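Side-chain contacts in urea carboxylase (Thermus thermophilus, PDB 3OEP), which is of unknown function but resembles KipI and KipA, and was once mistaken for an allophanate hydrolase: residues 260-265 with 269-274; 291-294 with 299-302; 340-343 with 348-351. One frame throughout, in Å; residues are numbered along the deposited sequence. Where two conformers were deposited one is given.

Contact 1. Residues 260-265 with 269-274. With SO4 (sulfate ion), chain E.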
loop_
_atom_site.group_PDB
_atom_site.type_symbol
_atom_site.label_atom_id
_atom_site.label_comp_id
_atom_site.label_asym_id
_atom_site.label_seq_id
_atom_site.Cartn_x
_atom_site.Cartn_y
_atom_site.Cartn_z
ATOM N N LEU A 260 16.299 -3.763 13.859
ATOM C CA LEU A 260 17.643 -3.660 14.430
ATOM C C LEU A 260 17.900 -2.270 15.018
ATOM O O LEU A 260 18.413 -2.148 16.136
ATOM C CB LEU A 260 18.714 -3.993 13.383
ATOM C CG LEU A 260 20.174 -3.883 13.855
ATOM C CD1 LEU A 260 20.394 -4.707 15.108
ATOM C CD2 LEU A 260 21.140 -4.301 12.760
ATOM N N ALA A 261 17.562 -1.231 14.259
ATOM C CA ALA A 261 17.706 0.146 14.735
ATOM C C ALA A 261 16.962 0.364 16.054
ATOM O O ALA A 261 17.522 0.903 17.006
ATOM C CB ALA A 261 17.223 1.136 13.673
ATOM N N ASN A 262 15.708 -0.076 16.117
ATOM C CA ASN A 262 14.920 0.056 17.342
ATOM C C ASN A 262 15.498 -0.721 18.511
ATOM O O ASN A 262 15.549 -0.218 19.631
ATOM C CB ASN A 262 13.467 -0.366 17.108
ATOM C CG ASN A 262 12.592 0.792 16.670
ATOM O OD1 ASN A 262 12.805 1.934 17.084
ATOM N ND2 ASN A 262 11.596 0.506 15.833
ATOM N N ARG A 263 15.936 -1.945 18.251
ATOM C CA ARG A 263 16.487 -2.780 19.308
ATOM C C ARG A 263 17.793 -2.220 19.878
ATOM O O ARG A 263 18.058 -2.358 21.077
ATOM C CB ARG A 263 16.649 -4.215 18.816
ATOM C CG ARG A 263 15.304 -4.938 18.757
ATOM C CD ARG A 263 15.357 -6.182 17.902
ATOM N NE ARG A 263 14.071 -6.883 17.888
ATOM C CZ ARG A 263 13.693 -7.765 16.962
ATOM N NH1 ARG A 263 14.489 -8.070 15.939
ATOM N NH2 ARG A 263 12.498 -8.342 17.051
ATOM N N LEU A 264 18.583 -1.551 19.040
ATOM C CA LEU A 264 19.832 -0.936 19.494
ATOM C C LEU A 264 19.622 0.163 20.537
ATOM O O LEU A 264 20.496 0.389 21.366
ATOM C CB LEU A 264 20.622 -0.374 18.311
ATOM C CG LEU A 264 21.310 -1.425 17.447
ATOM C CD1 LEU A 264 21.678 -0.831 16.084
ATOM C CD2 LEU A 264 22.544 -1.979 18.176
ATOM N N VAL A 265 18.474 0.832 20.492
ATOM C CA VAL A 265 18.155 1.876 21.467
ATOM C C VAL A 265 17.094 1.440 22.487
ATOM O O VAL A 265 16.472 2.278 23.146
ATOM C CB VAL A 265 17.732 3.178 20.776
ATOM C CG1 VAL A 265 18.883 3.714 19.935
ATOM C CG2 VAL A 265 16.463 2.978 19.921
ATOM N N ALA A 269 10.368 -3.556 18.605
ATOM C CA ALA A 269 10.771 -3.666 17.197
ATOM C C ALA A 269 9.980 -2.755 16.264
ATOM O O ALA A 269 10.526 -2.270 15.267
ATOM C CB ALA A 269 10.668 -5.114 16.724
ATOM N N GLY A 270 8.708 -2.520 16.593
ATOM C CA GLY A 270 7.827 -1.710 15.762
ATOM C C GLY A 270 7.562 -0.287 16.231
ATOM O O GLY A 270 6.645 0.354 15.718
ATOM N N ALA A 271 8.345 0.218 17.188
ATOM C CA ALA A 271 8.227 1.616 17.630
ATOM C C ALA A 271 8.475 2.564 16.450
ATOM O O ALA A 271 9.269 2.248 15.564
ATOM C CB ALA A 271 9.209 1.917 18.754
ATOM N N PRO A 272 7.798 3.729 16.428
ATOM C CA PRO A 272 7.994 4.589 15.259
ATOM C C PRO A 272 9.429 5.094 15.101
ATOM O O PRO A 272 10.033 5.570 16.072
ATOM C CB PRO A 272 7.038 5.758 15.516
ATOM C CG PRO A 272 5.975 5.191 16.374
ATOM C CD PRO A 272 6.699 4.221 17.280
ATOM N N LEU A 273 9.951 4.995 13.881
ATOM C CA LEU A 273 11.295 5.467 13.558
ATOM C C LEU A 273 11.282 6.061 12.154
ATOM O O LEU A 273 10.241 6.048 11.487
ATOM C CB LEU A 273 12.329 4.337 13.706
ATOM C CG LEU A 273 12.507 3.298 12.592
ATOM C CD1 LEU A 273 13.576 2.288 13.001
ATOM C CD2 LEU A 273 11.228 2.604 12.263
ATOM N N LEU A 274 12.419 6.610 11.735
ATOM C CA LEU A 274 12.536 7.263 10.437
ATOM C C LEU A 274 13.116 6.313 9.387
ATOM O O LEU A 274 14.121 5.666 9.632
ATOM C CB LEU A 274 13.432 8.494 10.564
ATOM C CG LEU A 274 13.442 9.456 9.378
ATOM C CD1 LEU A 274 12.032 9.884 9.028
ATOM C CD2 LEU A 274 14.307 10.668 9.697
HETATM S S SO4 E . 10.842 -6.824 20.226
HETATM O O1 SO4 E . 12.154 -6.178 20.231
HETATM O O2 SO4 E . 10.705 -7.635 19.017
HETATM O O3 SO4 E . 9.783 -5.816 20.263
HETATM O O4 SO4 E . 10.731 -7.685 21.402
HETATM O O HOH W 1 12.615 4.913 17.104
#

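Contact 2. Residues 291-294 with 299-302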
loop_
_atom_site.group_PDB
_atom_site.type_symbol
_atom_site.label_atom_id
_atom_site.label_comp_id
_atom_site.label_asym_id
_atom_site.label_seq_id
_atom_site.Cartn_x
_atom_site.Cartn_y
_atom_site.Cartn_z
ATOM N N ALA A 291 20.585 7.619 19.627
ATOM C CA ALA A 291 19.963 7.216 18.381
ATOM C C ALA A 291 20.732 6.050 17.782
ATOM O O ALA A 291 21.861 5.768 18.183
ATOM C CB ALA A 291 19.930 8.408 17.401
ATOM N N ALA A 292 20.119 5.353 16.832
ATOM C CA ALA A 292 20.800 4.272 16.132
ATOM C C ALA A 292 20.476 4.325 14.654
ATOM O O ALA A 292 19.346 4.627 14.268
ATOM C CB ALA A 292 20.405 2.920 16.700
ATOM N N PHE A 293 21.491 4.025 13.849
ATOM C CA PHE A 293 21.399 4.014 12.409
ATOM C C PHE A 293 21.575 2.576 11.932
ATOM O O PHE A 293 22.483 1.873 12.376
ATOM C CB PHE A 293 22.476 4.931 11.821
ATOM C CG PHE A 293 22.625 4.814 10.335
ATOM C CD1 PHE A 293 23.875 4.590 9.768
ATOM C CD2 PHE A 293 21.521 4.910 9.502
ATOM C CE1 PHE A 293 24.019 4.474 8.396
ATOM C CE2 PHE A 293 21.659 4.794 8.125
ATOM C CZ PHE A 293 22.911 4.570 7.575
ATOM N N ALA A 294 20.665 2.120 11.074
ATOM C CA ALA A 294 20.742 0.778 10.507
ATOM C C ALA A 294 20.236 0.811 9.072
ATOM O O ALA A 294 19.678 1.814 8.625
ATOM C CB ALA A 294 19.943 -0.221 11.344
ATOM N N VAL A 299 26.449 6.186 5.165
ATOM C CA VAL A 299 27.086 6.245 6.476
ATOM C C VAL A 299 26.601 7.534 7.116
ATOM O O VAL A 299 26.454 8.552 6.437
ATOM C CB VAL A 299 28.635 6.220 6.411
ATOM C CG1 VAL A 299 29.126 4.862 5.907
ATOM C CG2 VAL A 299 29.172 7.352 5.550
ATOM N N ALA A 300 26.298 7.481 8.407
ATOM C CA ALA A 300 25.858 8.660 9.124
ATOM C C ALA A 300 27.071 9.530 9.428
ATOM O O ALA A 300 28.179 9.021 9.630
ATOM C CB ALA A 300 25.119 8.273 10.406
ATOM N N LEU A 301 26.848 10.843 9.440
ATOM C CA LEU A 301 27.906 11.823 9.676
ATOM C C LEU A 301 27.507 12.707 10.842
ATOM O O LEU A 301 26.479 13.385 10.786
ATOM C CB LEU A 301 28.131 12.706 8.447
ATOM C CG LEU A 301 28.688 12.069 7.179
ATOM C CD1 LEU A 301 28.834 13.132 6.099
ATOM C CD2 LEU A 301 30.015 11.401 7.452
ATOM N N LEU A 302 28.319 12.704 11.898
ATOM C CA LEU A 302 28.029 13.499 13.084
ATOM C C LEU A 302 29.330 14.038 13.659
ATOM O O LEU A 302 30.236 13.264 13.964
ATOM C CB LEU A 302 27.308 12.645 14.131
ATOM C CG LEU A 302 26.933 13.347 15.439
ATOM C CD1 LEU A 302 25.937 14.462 15.172
ATOM C CD2 LEU A 302 26.377 12.346 16.450
#

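Contact 3. Residues 340-343 with 348-351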
loop_
_atom_site.group_PDB
_atom_site.type_symbol
_atom_site.label_atom_id
_atom_site.label_comp_id
_atom_site.label_asym_id
_atom_site.label_seq_id
_atom_site.Cartn_x
_atom_site.Cartn_y
_atom_site.Cartn_z
ATOM N N LEU A 340 9.446 7.629 18.403
ATOM C CA LEU A 340 8.869 8.917 18.030
ATOM C C LEU A 340 7.389 8.989 18.394
ATOM O O LEU A 340 6.660 7.991 18.286
ATOM C CB LEU A 340 9.035 9.171 16.531
ATOM C CG LEU A 340 10.469 9.269 16.039
ATOM C CD1 LEU A 340 10.497 9.316 14.511
ATOM C CD2 LEU A 340 11.177 10.478 16.658
ATOM N N GLU A 341 6.959 10.174 18.826
ATOM C CA GLU A 341 5.559 10.449 19.098
ATOM C C GLU A 341 4.815 10.650 17.784
ATOM O O GLU A 341 5.161 11.533 17.001
ATOM C CB GLU A 341 5.395 11.701 19.969
ATOM C CG GLU A 341 3.959 11.890 20.436
ATOM C CD GLU A 341 3.677 13.218 21.121
ATOM O OE1 GLU A 341 4.624 13.944 21.489
ATOM O OE2 GLU A 341 2.477 13.531 21.285
ATOM N N VAL A 342 3.788 9.832 17.562
ATOM C CA VAL A 342 2.981 9.873 16.335
ATOM C C VAL A 342 1.569 9.446 16.674
ATOM O O VAL A 342 1.379 8.477 17.419
ATOM C CB VAL A 342 3.475 8.878 15.256
ATOM C CG1 VAL A 342 2.834 9.210 13.906
ATOM C CG2 VAL A 342 4.976 8.878 15.138
ATOM N N ARG A 343 0.582 10.142 16.122
ATOM C CA ARG A 343 -0.813 9.773 16.318
ATOM C C ARG A 343 -1.157 8.618 15.386
ATOM O O ARG A 343 -0.779 8.635 14.219
ATOM C CB ARG A 343 -1.742 10.944 16.017
ATOM C CG ARG A 343 -1.743 12.042 17.054
ATOM C CD ARG A 343 -2.912 12.985 16.806
ATOM N NE ARG A 343 -2.744 13.742 15.563
ATOM C CZ ARG A 343 -2.216 14.964 15.466
ATOM N NH1 ARG A 343 -1.787 15.617 16.543
ATOM N NH2 ARG A 343 -2.124 15.546 14.272
ATOM N N SER A 348 -2.318 2.254 13.396
ATOM C CA SER A 348 -0.934 2.424 12.971
ATOM C C SER A 348 -0.551 3.881 12.747
ATOM O O SER A 348 -1.366 4.692 12.305
ATOM C CB SER A 348 -0.695 1.624 11.693
ATOM O OG SER A 348 0.581 1.876 11.134
ATOM N N ALA A 349 0.710 4.185 13.042
ATOM C CA ALA A 349 1.300 5.487 12.763
ATOM C C ALA A 349 1.968 5.543 11.387
ATOM O O ALA A 349 2.540 6.578 11.017
ATOM C CB ALA A 349 2.324 5.834 13.845
ATOM N N SER A 350 1.926 4.442 10.634
ATOM C CA SER A 350 2.588 4.400 9.330
ATOM C C SER A 350 1.788 5.169 8.280
ATOM O O SER A 350 0.554 5.166 8.294
ATOM C CB SER A 350 2.811 2.962 8.846
ATOM O OG SER A 350 3.849 2.318 9.572
ATOM N N PRO A 351 2.491 5.823 7.354
ATOM C CA PRO A 351 1.790 6.588 6.329
ATOM C C PRO A 351 1.150 5.704 5.263
ATOM O O PRO A 351 1.645 4.616 4.966
ATOM C CB PRO A 351 2.899 7.433 5.708
ATOM C CG PRO A 351 4.137 6.670 5.941
ATOM C CD PRO A 351 3.953 5.970 7.251
#

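Contact 1. Residues 260-265 with 269-274
The guanidinium of Arg263 has Ala269 CB over one face, 3.7 Å from NH2, and a sulfate at its edge, with the sulfur in the group's plane. Of the two carbonyls that meet the amide of Asn262, Ala269 O lies in its plane and Ala271 O is tilted 18° from it; Leu273 CD1 lies under one face, 3.9 Å from Asn262 ND2. Together they tie the last turn of helix 255-264 to the loop entering strand 273-277, in a family of the cyclophilin-like clan. NE of Arg263 donates to O1 of the sulfate, probably from the crystallisation liquor, and NH2 to O2, nearly straight bonds reached by a chain extended from CG to NE, while Ala269 N gives its hydrogen to O3 at 2.9 Å. Both hydrogens of Asn262 ND2 are used: one goes to Ala269 O at 3.0 Å, approaching from above that carbonyl's plane, the other to Ala271 O at 2.9 Å, tilted 22° from its plane. Asn262 OD1 is bonded to Asn267 ND2, and a water sits 3.0 Å from OD1, near Pro272 O as well, so both ends of the amide are engaged and its rotation is fixed. A leucine here would probably leave the carbonyls of Ala269 and Ala271 without their shared donor and let the loop drift from the helix. Deeper in, beside Ala335, Leu273 CD1 rests 3.9 Å from Ala261 CB.

Contact 2. Residues 291-294 with 299-302
Phe293 reaches across from strand 289-295 to bring two neighbouring ring carbons against Ala300: CD1 is 3.9 Å from Ala300 CB, and CE1 is 3.8 Å from Ala300 N. The same CE1 also comes to 4.0 Å from Val299 CA, so that corner of the ring meets the backbone where Val299 joins Ala300, obliquely. Its first torsion explains the reach, since CG lies anti to the backbone N (chi1 170°), which sets the ring against strand 298-302. The two strands do not pair. One belongs to the five-stranded antiparallel sheet, the other to the six-stranded one, and the contact is packing between two layers, with 7.2 Å between the CA atoms of Phe293 and Ala300. This is the tight part, and it is buried; Val299 enters it through its CA. Phe323 meets the Phe293 ring with planes at about 50°, and Pro309 packs on the ring too, while Ala300 also touches Ile307.

The looser part is the side chain of Val299, which points away from Phe293, makes no close contact with segment 291-294, and packs instead on Glu306, Arg324 and Arg326; the partly exposed Leu301 lies with it on this reverse of the strand. The layer-facing side is thus apolar, while the reverse lies against charged residues. With no hydrogen bond crossing between the segments, shape and the burial of carbon hold them together, and a small alanine lets the broad ring come right up to the main chain.

Contact 3. Residues 340-343 with 348-351
Val342 and Ala349 meet methyl against methyl: Val342 CG1 lies 3.4 Å from Ala349 CB, closer than carbon pairs usually come. Val342 CB and Ala349 CB are themselves 3.5 Å apart, because both side chains point at each other across the loop. CG1 stands anti to the backbone N of Val342 (chi1 -166°), which also brings it to 3.9 Å from Ala349 O. Beside this pair the carbonyl of Arg343 is turned in over Ala349, its O 4.0 Å from Ala349 CA; that oxygen is buried and finds no hydrogen-bonding partner in the model. Both segments belong to the long connection between strands 331-336 and 366-368, which has no regular secondary structure here. The turn around Ala349 is an ST turn: Ser348 OG accepts from Ser350 N at 2.9 Å, with an N-H...O angle of 165°. Behind it stands Asp236, whose carboxylate is hydrogen-bonded to the hydroxyls of Ser348 and Ser350 through OD1 and to Ala349 N through OD2. In segment 340-343, the guanidinium of Arg343 is engaged outside the pair, in a salt bridge with Glu216 and a hydrogen bond to Glu212 O, while Val342 itself packs on Val234 and Leu213.

Along the chain the contacts follow in series, contact 1 closing before contact 2 opens and contact 2 before contact 3, all inside the range of carboxyltransferase subdomains A and B. Contact 1 sits in the middle, its centre about 13 Å from the centres of the other two, which lie about 21 Å apart and do not touch. Helix 255-264 and the residue after it rest on the five-stranded sheet, Leu264 CB and Val265 CG1 packing on Ala292 CB of contact 2. Toward contact 3, Pro272 O and Leu340 N make a probable hydrogen bond, and Pro272 packs on Val342 CG2. Contact 1 is therefore the link between the sheet packing of contact 2 and the loop of contact 3.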